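Local coordinates for protein MdcA (Pseudomonas aeruginosa, PDB 5VIT) that probably exchanges acetyl for malonyl groups on the acyl carrier protein, as the transferase (alpha) subunit of malonate decarboxylase, at residues Gly366-Val371 and Pro451-Gly456; Gly154-Arg159 and Arg198-Val203; Asp51-Glu56 and His79-Ile84; His252-Leu257 and Ala351-Ile356. One frame throughout, in Å; residues are numbered along the deposited sequence.

Contact 1. Residues Gly366-Val371 and Pro451-Gly456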
# COMPACT_ATOMS: atom_id res chain seq x y z
N GLY A 366 14.73 -6.29 -7.54
CA GLY A 366 13.80 -5.92 -8.59
C GLY A 366 14.18 -6.40 -9.98
O GLY A 366 13.46 -6.14 -10.93
N HIS A 367 15.33 -7.07 -10.12
CA HIS A 367 15.70 -7.54 -11.45
C HIS A 367 14.65 -8.57 -11.86
O HIS A 367 14.23 -9.42 -11.07
CB HIS A 367 17.11 -8.12 -11.46
CG HIS A 367 18.17 -7.16 -11.00
ND1 HIS A 367 18.32 -5.90 -11.53
CD2 HIS A 367 19.13 -7.29 -10.05
CE1 HIS A 367 19.32 -5.28 -10.92
NE2 HIS A 367 19.83 -6.11 -10.02
N SER A 368 14.22 -8.49 -13.11
CA SER A 368 13.09 -9.29 -13.56
C SER A 368 13.48 -10.11 -14.78
O SER A 368 14.19 -9.63 -15.66
CB SER A 368 11.92 -8.36 -13.88
OG SER A 368 10.94 -8.99 -14.67
N SER A 369 13.00 -11.35 -14.86
CA SER A 369 13.31 -12.17 -16.03
C SER A 369 12.26 -13.24 -16.34
O SER A 369 11.55 -13.71 -15.44
CB SER A 369 14.68 -12.83 -15.84
OG SER A 369 15.02 -13.58 -16.99
N THR A 370 12.18 -13.65 -17.60
CA THR A 370 11.36 -14.81 -17.99
C THR A 370 12.25 -16.03 -18.25
O THR A 370 11.75 -17.14 -18.47
CB THR A 370 10.51 -14.54 -19.27
OG1 THR A 370 11.35 -14.03 -20.31
CG2 THR A 370 9.37 -13.56 -18.98
N VAL A 371 13.56 -15.83 -18.22
CA VAL A 371 14.50 -16.93 -18.43
C VAL A 371 14.61 -17.78 -17.18
O VAL A 371 15.16 -17.34 -16.17
CB VAL A 371 15.91 -16.43 -18.79
CG1 VAL A 371 16.90 -17.60 -18.73
CG2 VAL A 371 15.90 -15.77 -20.16
N PRO A 451 20.83 -12.96 -18.56
CA PRO A 451 19.74 -12.47 -19.40
C PRO A 451 18.60 -11.94 -18.53
O PRO A 451 17.68 -12.68 -18.17
CB PRO A 451 19.32 -13.71 -20.20
CG PRO A 451 19.70 -14.87 -19.30
CD PRO A 451 20.93 -14.44 -18.58
N VAL A 452 18.71 -10.67 -18.15
CA VAL A 452 17.70 -9.94 -17.41
C VAL A 452 16.75 -9.22 -18.37
O VAL A 452 17.19 -8.51 -19.27
CB VAL A 452 18.35 -8.90 -16.46
CG1 VAL A 452 17.31 -7.94 -15.88
CG2 VAL A 452 19.11 -9.59 -15.36
N MET A 453 15.45 -9.40 -18.17
CA MET A 453 14.45 -8.75 -19.00
C MET A 453 14.36 -7.26 -18.69
O MET A 453 14.48 -6.40 -19.56
CB MET A 453 13.09 -9.42 -18.81
CG MET A 453 11.99 -8.83 -19.67
SD MET A 453 10.43 -9.71 -19.46
CE MET A 453 9.91 -9.08 -17.85
N ILE A 454 14.13 -6.95 -17.42
CA ILE A 454 14.04 -5.57 -16.98
C ILE A 454 14.84 -5.46 -15.69
O ILE A 454 14.64 -6.28 -14.77
CB ILE A 454 12.57 -5.15 -16.78
CG1 ILE A 454 11.84 -5.04 -18.13
CG2 ILE A 454 12.48 -3.85 -16.01
CD1 ILE A 454 10.30 -5.05 -18.01
N TYR A 455 15.76 -4.50 -15.63
CA TYR A 455 16.59 -4.33 -14.43
C TYR A 455 15.86 -3.59 -13.32
O TYR A 455 15.06 -2.68 -13.58
CB TYR A 455 17.91 -3.61 -14.78
CG TYR A 455 18.87 -4.49 -15.56
CD1 TYR A 455 18.80 -4.56 -16.96
CD2 TYR A 455 19.83 -5.27 -14.91
CE1 TYR A 455 19.67 -5.37 -17.68
CE2 TYR A 455 20.70 -6.09 -15.62
CZ TYR A 455 20.62 -6.13 -17.01
OH TYR A 455 21.47 -6.95 -17.73
N GLY A 456 16.14 -4.00 -12.09
CA GLY A 456 15.48 -3.43 -10.93
C GLY A 456 15.58 -1.92 -10.78
O GLY A 456 14.72 -1.30 -10.17
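S368 is held closely against M453 and I454. S368 O accepts from M453 N at 2.8 Å and from I454 N at 3.2 Å. S368 N returns a 2.8 Å bond to I454 O. With OG anti to its backbone N (chi1 -177°), S369 turns the hydroxyl to P451 O, 3.0 Å away. The hydroxyl oxygen also accepts from V371 N, which makes an ST turn. V371 then lays its methyls on the P451 ring, roughly at right angles. At the other end, G366 C comes 3.4 Å from G456 CA, and neither glycine brings a side chain into this close approach. G456 N donates to H367 ND1 at 2.9 Å, from 35° out of the ring plane.

The partly exposed side is looser. T370 CG2 only grazes M453 SD at 4.0 Å. The H367 and Y455 rings meet obliquely, 5.7 Å between centroids. Inward, M453 CE touches S368 OG, which is also hydrogen-bonded to T359 and Q419.

Two residues, M453 and I454, thus face the single residue S368 across an antiparallel hydrogen-bonded pair. This is a classic beta bulge, its extra residue on the 451-456 loop, against strand 368-369, an outermost strand of a small mixed sheet.

Contact 2. Residues Gly154-Arg159 and Arg198-Val203; sequences GFVADR and RDLPRV
V156 and L200 pass each other in opposite directions, and their meeting carries most of this small contact. V156 belongs to a classic beta bulge: it and F155 both face Y164 in a three-stranded mixed sheet. The chain turns a corner at F155, where it leaves the large parallel sheet. The loop after strand 192-194 carries L200 and P201 across to the strand that follows the corner.

V156 points its side chain at the loop. Its CG1 is anti to the backbone N (chi1 -173°) and meets L200 CD1 at 3.5 Å, closer than usual for two methyl carbons. L200 sets off across the contact rather than straight at the strand. With CG anti to its backbone N (chi1 -154°), one branch is carried back to the strand. CD1 does the touching, while CD2 lies farther off. P201 adds a fringe, with its CD 4.4 Å from V156 CB. The P201 ring also touches Y164.

No hydrogen bond joins the two segments. The side-chain contacts are apolar, and one methyl also lies against backbone. A157 turns its methyl away. D158 points toward the loop, but its carboxylate is engaged within its own turn, where OD2 bonds to N162. V156 is also touched by R192 and V194 of the neighbouring strand, which leaves it buried.

L200 CD1 rests along the backbone as well as on a side chain: it is 3.5 Å from V156 O, 3.7 Å from A157 C and 3.8 Å from D158 N.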
# COMPACT_ATOMS: atom_id res chain seq x y z
N GLY A 154 3.51 -11.64 -47.26
CA GLY A 154 2.48 -10.64 -47.51
C GLY A 154 1.16 -11.29 -47.88
O GLY A 154 1.11 -12.50 -48.12
N PHE A 155 0.08 -10.51 -47.92
CA PHE A 155 -1.20 -11.01 -48.41
C PHE A 155 -1.24 -11.08 -49.95
O PHE A 155 -1.56 -12.11 -50.53
CB PHE A 155 -2.35 -10.16 -47.91
CG PHE A 155 -2.78 -10.49 -46.51
CD1 PHE A 155 -2.50 -9.62 -45.45
CD2 PHE A 155 -3.49 -11.66 -46.24
CE1 PHE A 155 -2.90 -9.91 -44.15
CE2 PHE A 155 -3.90 -11.96 -44.94
CZ PHE A 155 -3.60 -11.07 -43.89
N VAL A 156 -0.91 -9.97 -50.61
CA VAL A 156 -1.06 -9.87 -52.06
C VAL A 156 0.15 -9.23 -52.71
O VAL A 156 0.69 -8.25 -52.20
CB VAL A 156 -2.31 -9.03 -52.43
CG1 VAL A 156 -2.57 -9.07 -53.93
CG2 VAL A 156 -3.55 -9.51 -51.68
N ALA A 157 0.57 -9.77 -53.86
CA ALA A 157 1.56 -9.12 -54.72
C ALA A 157 1.05 -8.96 -56.15
O ALA A 157 0.20 -9.73 -56.60
CB ALA A 157 2.86 -9.89 -54.72
N ASP A 158 1.54 -7.95 -56.86
CA ASP A 158 1.35 -7.93 -58.31
C ASP A 158 2.58 -8.57 -58.98
O ASP A 158 3.55 -8.92 -58.30
CB ASP A 158 1.08 -6.50 -58.83
CG ASP A 158 2.26 -5.55 -58.60
OD1 ASP A 158 3.39 -6.03 -58.38
OD2 ASP A 158 2.03 -4.32 -58.66
N ARG A 159 2.54 -8.71 -60.30
CA ARG A 159 3.58 -9.44 -61.02
C ARG A 159 4.94 -8.75 -60.92
O ARG A 159 5.97 -9.39 -61.10
CB ARG A 159 3.19 -9.63 -62.50
CG ARG A 159 1.77 -10.13 -62.76
CD ARG A 159 1.61 -11.60 -62.44
NE ARG A 159 2.53 -12.45 -63.19
CZ ARG A 159 2.66 -13.77 -63.01
NH1 ARG A 159 1.92 -14.39 -62.10
NH2 ARG A 159 3.53 -14.46 -63.74
N ARG A 198 -3.81 -3.02 -60.35
CA ARG A 198 -4.79 -2.16 -59.69
C ARG A 198 -5.57 -2.89 -58.60
O ARG A 198 -6.15 -2.26 -57.72
CB ARG A 198 -5.77 -1.58 -60.71
CG ARG A 198 -5.15 -0.57 -61.66
CD ARG A 198 -6.17 -0.01 -62.66
NE ARG A 198 -6.68 -1.03 -63.58
CZ ARG A 198 -7.86 -1.62 -63.47
NH1 ARG A 198 -8.69 -1.30 -62.48
NH2 ARG A 198 -8.23 -2.54 -64.36
N ASP A 199 -5.57 -4.22 -58.65
CA ASP A 199 -6.29 -5.02 -57.66
C ASP A 199 -5.51 -5.17 -56.34
O ASP A 199 -6.00 -5.77 -55.38
CB ASP A 199 -6.63 -6.40 -58.22
CG ASP A 199 -7.63 -6.34 -59.36
OD1 ASP A 199 -8.35 -5.33 -59.48
OD2 ASP A 199 -7.69 -7.32 -60.13
N LEU A 200 -4.29 -4.63 -56.32
CA LEU A 200 -3.52 -4.55 -55.08
C LEU A 200 -4.15 -3.51 -54.18
O LEU A 200 -4.24 -2.34 -54.56
CB LEU A 200 -2.06 -4.19 -55.38
CG LEU A 200 -1.09 -4.67 -54.31
CD1 LEU A 200 -0.81 -6.13 -54.54
CD2 LEU A 200 0.19 -3.85 -54.32
N PRO A 201 -4.62 -3.92 -52.99
CA PRO A 201 -5.41 -3.00 -52.18
C PRO A 201 -4.59 -1.80 -51.69
O PRO A 201 -5.15 -0.71 -51.54
CB PRO A 201 -5.91 -3.87 -51.01
CG PRO A 201 -5.15 -5.11 -51.06
CD PRO A 201 -4.56 -5.28 -52.43
N ARG A 202 -3.29 -1.99 -51.48
CA ARG A 202 -2.40 -0.91 -51.09
C ARG A 202 -0.97 -1.39 -51.32
O ARG A 202 -0.72 -2.61 -51.34
CB ARG A 202 -2.64 -0.51 -49.62
CG ARG A 202 -1.61 0.40 -48.97
CD ARG A 202 -1.33 -0.03 -47.51
NE ARG A 202 -2.56 -0.09 -46.73
CZ ARG A 202 -2.68 -0.66 -45.53
NH1 ARG A 202 -1.66 -1.22 -44.90
NH2 ARG A 202 -3.87 -0.65 -44.94
N VAL A 203 -0.03 -0.48 -51.52
CA VAL A 203 1.37 -0.89 -51.51
C VAL A 203 1.96 -0.65 -50.12
O VAL A 203 1.90 0.47 -49.59
CB VAL A 203 2.19 -0.16 -52.59
CG1 VAL A 203 3.65 -0.63 -52.54
CG2 VAL A 203 1.60 -0.42 -53.98

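Contact 3. Residues Asp51-Glu56 and His79-Ile84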
# COMPACT_ATOMS: atom_id res chain seq x y z
N ASP A 51 25.29 -17.38 -44.93
CA ASP A 51 24.42 -16.22 -45.08
C ASP A 51 23.72 -15.83 -43.78
O ASP A 51 23.33 -16.69 -42.98
CB ASP A 51 23.37 -16.49 -46.16
CG ASP A 51 23.79 -15.96 -47.52
OD1 ASP A 51 24.94 -15.49 -47.63
OD2 ASP A 51 22.96 -16.03 -48.47
N ARG A 52 23.59 -14.52 -43.60
CA ARG A 52 22.71 -13.96 -42.59
C ARG A 52 21.31 -13.91 -43.18
O ARG A 52 21.06 -13.20 -44.15
CB ARG A 52 23.16 -12.57 -42.15
CG ARG A 52 24.44 -12.56 -41.34
CD ARG A 52 24.95 -11.14 -41.18
NE ARG A 52 26.18 -11.09 -40.39
CZ ARG A 52 27.00 -10.04 -40.37
NH1 ARG A 52 26.73 -8.96 -41.10
NH2 ARG A 52 28.11 -10.08 -39.62
N VAL A 53 20.40 -14.69 -42.61
CA VAL A 53 19.07 -14.80 -43.21
C VAL A 53 18.00 -14.34 -42.24
O VAL A 53 17.80 -14.93 -41.18
CB VAL A 53 18.75 -16.24 -43.65
CG1 VAL A 53 17.36 -16.31 -44.24
CG2 VAL A 53 19.80 -16.76 -44.64
N VAL A 54 17.31 -13.27 -42.62
CA VAL A 54 16.17 -12.80 -41.88
C VAL A 54 14.96 -13.63 -42.30
O VAL A 54 14.70 -13.79 -43.49
CB VAL A 54 15.94 -11.31 -42.13
CG1 VAL A 54 14.57 -10.90 -41.65
CG2 VAL A 54 17.01 -10.49 -41.43
N LEU A 55 14.25 -14.19 -41.33
CA LEU A 55 13.14 -15.12 -41.58
C LEU A 55 11.95 -14.78 -40.69
O LEU A 55 12.06 -14.81 -39.46
CB LEU A 55 13.56 -16.57 -41.34
CG LEU A 55 12.43 -17.61 -41.33
CD1 LEU A 55 11.55 -17.52 -42.61
CD2 LEU A 55 12.98 -19.02 -41.12
N GLU A 56 10.82 -14.46 -41.31
CA GLU A 56 9.72 -13.94 -40.54
C GLU A 56 9.08 -15.02 -39.72
O GLU A 56 8.30 -15.87 -40.19
CB GLU A 56 8.70 -13.23 -41.41
CG GLU A 56 9.09 -11.78 -41.56
CD GLU A 56 8.07 -10.95 -42.29
OE1 GLU A 56 7.12 -11.53 -42.87
OE2 GLU A 56 8.23 -9.72 -42.28
N HIS A 79 24.29 -24.65 -45.22
CA HIS A 79 24.66 -24.99 -43.86
C HIS A 79 25.26 -23.74 -43.26
O HIS A 79 25.59 -22.79 -43.98
CB HIS A 79 25.66 -26.15 -43.85
CG HIS A 79 26.82 -25.93 -44.77
ND1 HIS A 79 27.93 -25.21 -44.41
CD2 HIS A 79 27.00 -26.29 -46.06
CE1 HIS A 79 28.77 -25.16 -45.43
NE2 HIS A 79 28.22 -25.80 -46.45
N ASP A 80 25.38 -23.72 -41.93
CA ASP A 80 26.04 -22.61 -41.26
C ASP A 80 25.35 -21.27 -41.50
O ASP A 80 25.98 -20.21 -41.50
CB ASP A 80 27.51 -22.56 -41.70
CG ASP A 80 28.30 -23.77 -41.23
OD1 ASP A 80 28.49 -24.73 -42.01
OD2 ASP A 80 28.71 -23.75 -40.05
N LEU A 81 24.04 -21.31 -41.72
CA LEU A 81 23.25 -20.10 -41.88
C LEU A 81 23.12 -19.35 -40.55
O LEU A 81 22.94 -19.94 -39.48
CB LEU A 81 21.87 -20.44 -42.43
CG LEU A 81 21.76 -20.85 -43.90
CD1 LEU A 81 20.32 -20.75 -44.39
CD2 LEU A 81 22.70 -20.01 -44.77
N HIS A 82 23.25 -18.03 -40.62
CA HIS A 82 23.07 -17.17 -39.46
C HIS A 82 21.64 -16.64 -39.48
O HIS A 82 21.32 -15.77 -40.30
CB HIS A 82 24.11 -16.04 -39.47
CG HIS A 82 24.06 -15.15 -38.27
ND1 HIS A 82 25.04 -14.21 -38.01
CD2 HIS A 82 23.16 -15.03 -37.27
CE1 HIS A 82 24.75 -13.57 -36.89
NE2 HIS A 82 23.61 -14.04 -36.42
N MET A 83 20.78 -17.18 -38.61
CA MET A 83 19.37 -16.82 -38.59
C MET A 83 19.12 -15.60 -37.72
O MET A 83 19.57 -15.53 -36.57
CB MET A 83 18.50 -17.99 -38.08
CG MET A 83 18.44 -19.23 -39.00
SD MET A 83 17.80 -18.96 -40.68
CE MET A 83 19.32 -18.70 -41.48
N ILE A 84 18.41 -14.63 -38.29
CA ILE A 84 17.97 -13.45 -37.57
C ILE A 84 16.44 -13.43 -37.54
O ILE A 84 15.78 -13.16 -38.56
CB ILE A 84 18.50 -12.16 -38.20
CG1 ILE A 84 20.03 -12.20 -38.25
CG2 ILE A 84 17.94 -10.95 -37.44
CD1 ILE A 84 20.65 -11.16 -39.21
O HOH W 1 27.47 -13.90 -39.29
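H82 O is gripped by two groups of the neighbouring strand. V53 N donates to it at 2.7 Å, and R52 CA makes a CH contact at 3.2 Å. D51 O receives H82 N at an equal 2.7 Å. Farther along, I84 N donates to V53 O at 3.0 Å, from 40° above the carbonyl plane. A weak bond from L55 N to I84 O closes the series. The strands run parallel, with R52 beside H82, V53 beside M83 and V54 beside I84.

On one face R52 and H82 lie side by side and point the same way. The guanidinium and ring planes stand 83° apart. Water 1 joins them, 2.8 Å from H82 ND1 at the ring edge and farther, 3.3 Å, from R52 NE. H82 NE2 is held by D106 of the next strand. On the same face the V54 and I84 side chains cross at a slant, CG2 of V54 against CB of I84.

The other face is apolar. M83 is bent at both chi2 (-59°) and chi3, which brings CE to V53 CB at a tight 3.3 Å. V53 CG2 also meets L81 CD1 at 4.0 Å. Helix 91-98 touches M83 through L96 and F97. At the strand entrance the D51 carboxylate forms a salt bridge with R21.

Strand 52-55, helix 64-70 and strand 81-85 make a beta-alpha-beta crossover. It belongs to a parallel sheet, consistent with the family's assignment to a Rossmann-like clan.

Contact 4. Residues His252-Leu257 and Ala351-Ile356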
# COMPACT_ATOMS: atom_id res chain seq x y z
N HIS A 252 -0.95 8.92 -10.95
CA HIS A 252 0.07 9.65 -11.67
C HIS A 252 -0.50 10.30 -12.93
O HIS A 252 0.24 10.84 -13.74
CB HIS A 252 1.25 8.72 -12.03
CG HIS A 252 1.91 8.10 -10.83
ND1 HIS A 252 2.45 8.85 -9.82
CD2 HIS A 252 2.10 6.80 -10.49
CE1 HIS A 252 2.95 8.05 -8.89
NE2 HIS A 252 2.74 6.80 -9.27
N ASN A 253 -1.82 10.24 -13.08
CA ASN A 253 -2.50 10.88 -14.21
C ASN A 253 -1.93 10.38 -15.54
O ASN A 253 -1.44 11.17 -16.37
CB ASN A 253 -2.41 12.41 -14.12
CG ASN A 253 -3.34 13.11 -15.10
OD1 ASN A 253 -4.41 12.61 -15.44
ND2 ASN A 253 -2.93 14.29 -15.57
N VAL A 254 -2.01 9.07 -15.75
CA VAL A 254 -1.43 8.46 -16.92
C VAL A 254 -2.32 8.62 -18.15
O VAL A 254 -3.45 8.15 -18.17
CB VAL A 254 -1.18 6.96 -16.67
CG1 VAL A 254 -0.79 6.25 -17.97
CG2 VAL A 254 -0.13 6.78 -15.57
N GLN A 255 -1.79 9.27 -19.19
CA GLN A 255 -2.55 9.52 -20.42
C GLN A 255 -2.29 8.51 -21.54
O GLN A 255 -3.15 8.30 -22.41
CB GLN A 255 -2.25 10.92 -20.94
CG GLN A 255 -2.50 12.02 -19.94
CD GLN A 255 -3.94 12.01 -19.48
OE1 GLN A 255 -4.86 12.30 -20.26
NE2 GLN A 255 -4.15 11.65 -18.22
N SER A 256 -1.10 7.92 -21.54
CA SER A 256 -0.69 7.02 -22.63
C SER A 256 0.16 5.87 -22.11
O SER A 256 0.88 6.02 -21.11
CB SER A 256 0.08 7.78 -23.72
OG SER A 256 1.29 8.32 -23.21
N LEU A 257 0.11 4.73 -22.79
CA LEU A 257 0.70 3.52 -22.22
C LEU A 257 0.81 2.36 -23.19
O LEU A 257 0.21 2.36 -24.27
CB LEU A 257 -0.10 3.05 -21.00
CG LEU A 257 -1.51 2.42 -21.16
CD1 LEU A 257 -2.02 1.93 -19.81
CD2 LEU A 257 -2.55 3.38 -21.78
N ALA A 351 7.29 7.95 -26.49
CA ALA A 351 6.10 8.81 -26.60
C ALA A 351 4.98 8.42 -25.63
O ALA A 351 3.88 8.98 -25.68
CB ALA A 351 5.59 8.77 -28.03
N VAL A 352 5.25 7.49 -24.74
CA VAL A 352 4.21 6.95 -23.88
C VAL A 352 4.58 7.07 -22.38
O VAL A 352 5.74 6.96 -22.04
CB VAL A 352 3.94 5.49 -24.36
CG1 VAL A 352 4.03 4.45 -23.26
CG2 VAL A 352 2.65 5.45 -25.18
N ASP A 353 3.59 7.37 -21.52
CA ASP A 353 3.85 7.60 -20.08
C ASP A 353 4.34 6.37 -19.32
O ASP A 353 5.05 6.47 -18.31
CB ASP A 353 2.58 8.06 -19.32
CG ASP A 353 2.06 9.42 -19.76
OD1 ASP A 353 2.80 10.14 -20.42
OD2 ASP A 353 0.89 9.75 -19.44
N LEU A 354 3.90 5.19 -19.75
CA LEU A 354 3.99 4.04 -18.86
C LEU A 354 4.07 2.70 -19.61
O LEU A 354 3.44 2.52 -20.65
CB LEU A 354 2.80 4.05 -17.89
CG LEU A 354 2.46 2.82 -17.03
CD1 LEU A 354 1.62 3.25 -15.81
CD2 LEU A 354 1.73 1.71 -17.79
N PHE A 355 4.86 1.78 -19.06
CA PHE A 355 4.79 0.38 -19.45
C PHE A 355 4.37 -0.42 -18.25
O PHE A 355 4.79 -0.14 -17.13
CB PHE A 355 6.14 -0.13 -19.96
CG PHE A 355 6.22 -1.64 -20.04
CD1 PHE A 355 5.66 -2.32 -21.11
CD2 PHE A 355 6.86 -2.36 -19.07
CE1 PHE A 355 5.74 -3.71 -21.20
CE2 PHE A 355 6.95 -3.75 -19.13
CZ PHE A 355 6.38 -4.42 -20.21
N ILE A 356 3.53 -1.42 -18.48
CA ILE A 356 3.18 -2.33 -17.39
C ILE A 356 3.14 -3.74 -17.94
O ILE A 356 2.50 -4.00 -18.95
CB ILE A 356 1.83 -1.94 -16.72
CG1 ILE A 356 1.49 -2.91 -15.58
CG2 ILE A 356 0.70 -1.86 -17.74
CD1 ILE A 356 0.39 -2.40 -14.63
O HOH W 2 0.67 12.07 -18.21
O HOH W 3 1.10 11.00 -22.24
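D353 slides past V254 in the opposite direction, its CB 4.1 Å from V254 CG1, and comes to lie alongside Q255. Its carboxylate ends at the backbone of that loop. OD2 accepts from Q255 N at 2.7 Å and is met nearly head-on. S256 N adds a weak, longer bond to the same oxygen. With CG beside its own backbone N (chi1 -65°), the carboxylate and the D353 N-H both turn to residues 255 and 256. D353 N donates to S256 OG at 3.0 Å. The return bond from S256 N is weak, and the tie between these two residues rests mainly on D353 N and S256 OG.

Two waters complete the site. Water 2 links N253 O to D353 OD2. Water 3 donates to D353 OD1 at 2.6 Å and lies 2.9 Å from S256 OG. N253, with positive phi, closes helix 235-250 in a Schellman motif. The loop leads from that helix into strand 256-259.

Beyond the polar patch the contact is apolar. V254 CG2 meets L354 CD1 at 3.9 Å, with the side chains at about a right angle. L354 CD2 touches L257 CB, and V352 CG1 lies 3.6 Å from L257 CA. I248 and Y249 of helix 235-250 also touch L354. The two strands begin here as parallel neighbours in the mixed sheet.

D353 is buried. OD2 receives Q255 N, water 2 and, weakly, S256 N, while OD1 receives water 3. Such a setting would be expected to favour the ionised form.

Overall arrangement
Contacts 2 and 3 belong to one region of the chain, contacts 1 and 4 to another. Contact 3 lies inside the large parallel sheet and is mainly backbone bonding. Contact 2 is the most peripheral, about 27 Å from the chain centre to its own. There a strand and a loop meet without a hydrogen bond, chiefly through apolar side chains. Contact 4 starts two strands of the mixed eight-stranded sheet and relies on a carboxylate. Contact 1 joins an edge strand to a loop through backbone bonds, serine hydroxyl and histidine. It touches contact 4, I454 CD1 lying 3.8 Å from F355 CE2. All four touching patches are largely buried, but contact 2 has exposed R159, R198 and V203 at its ends.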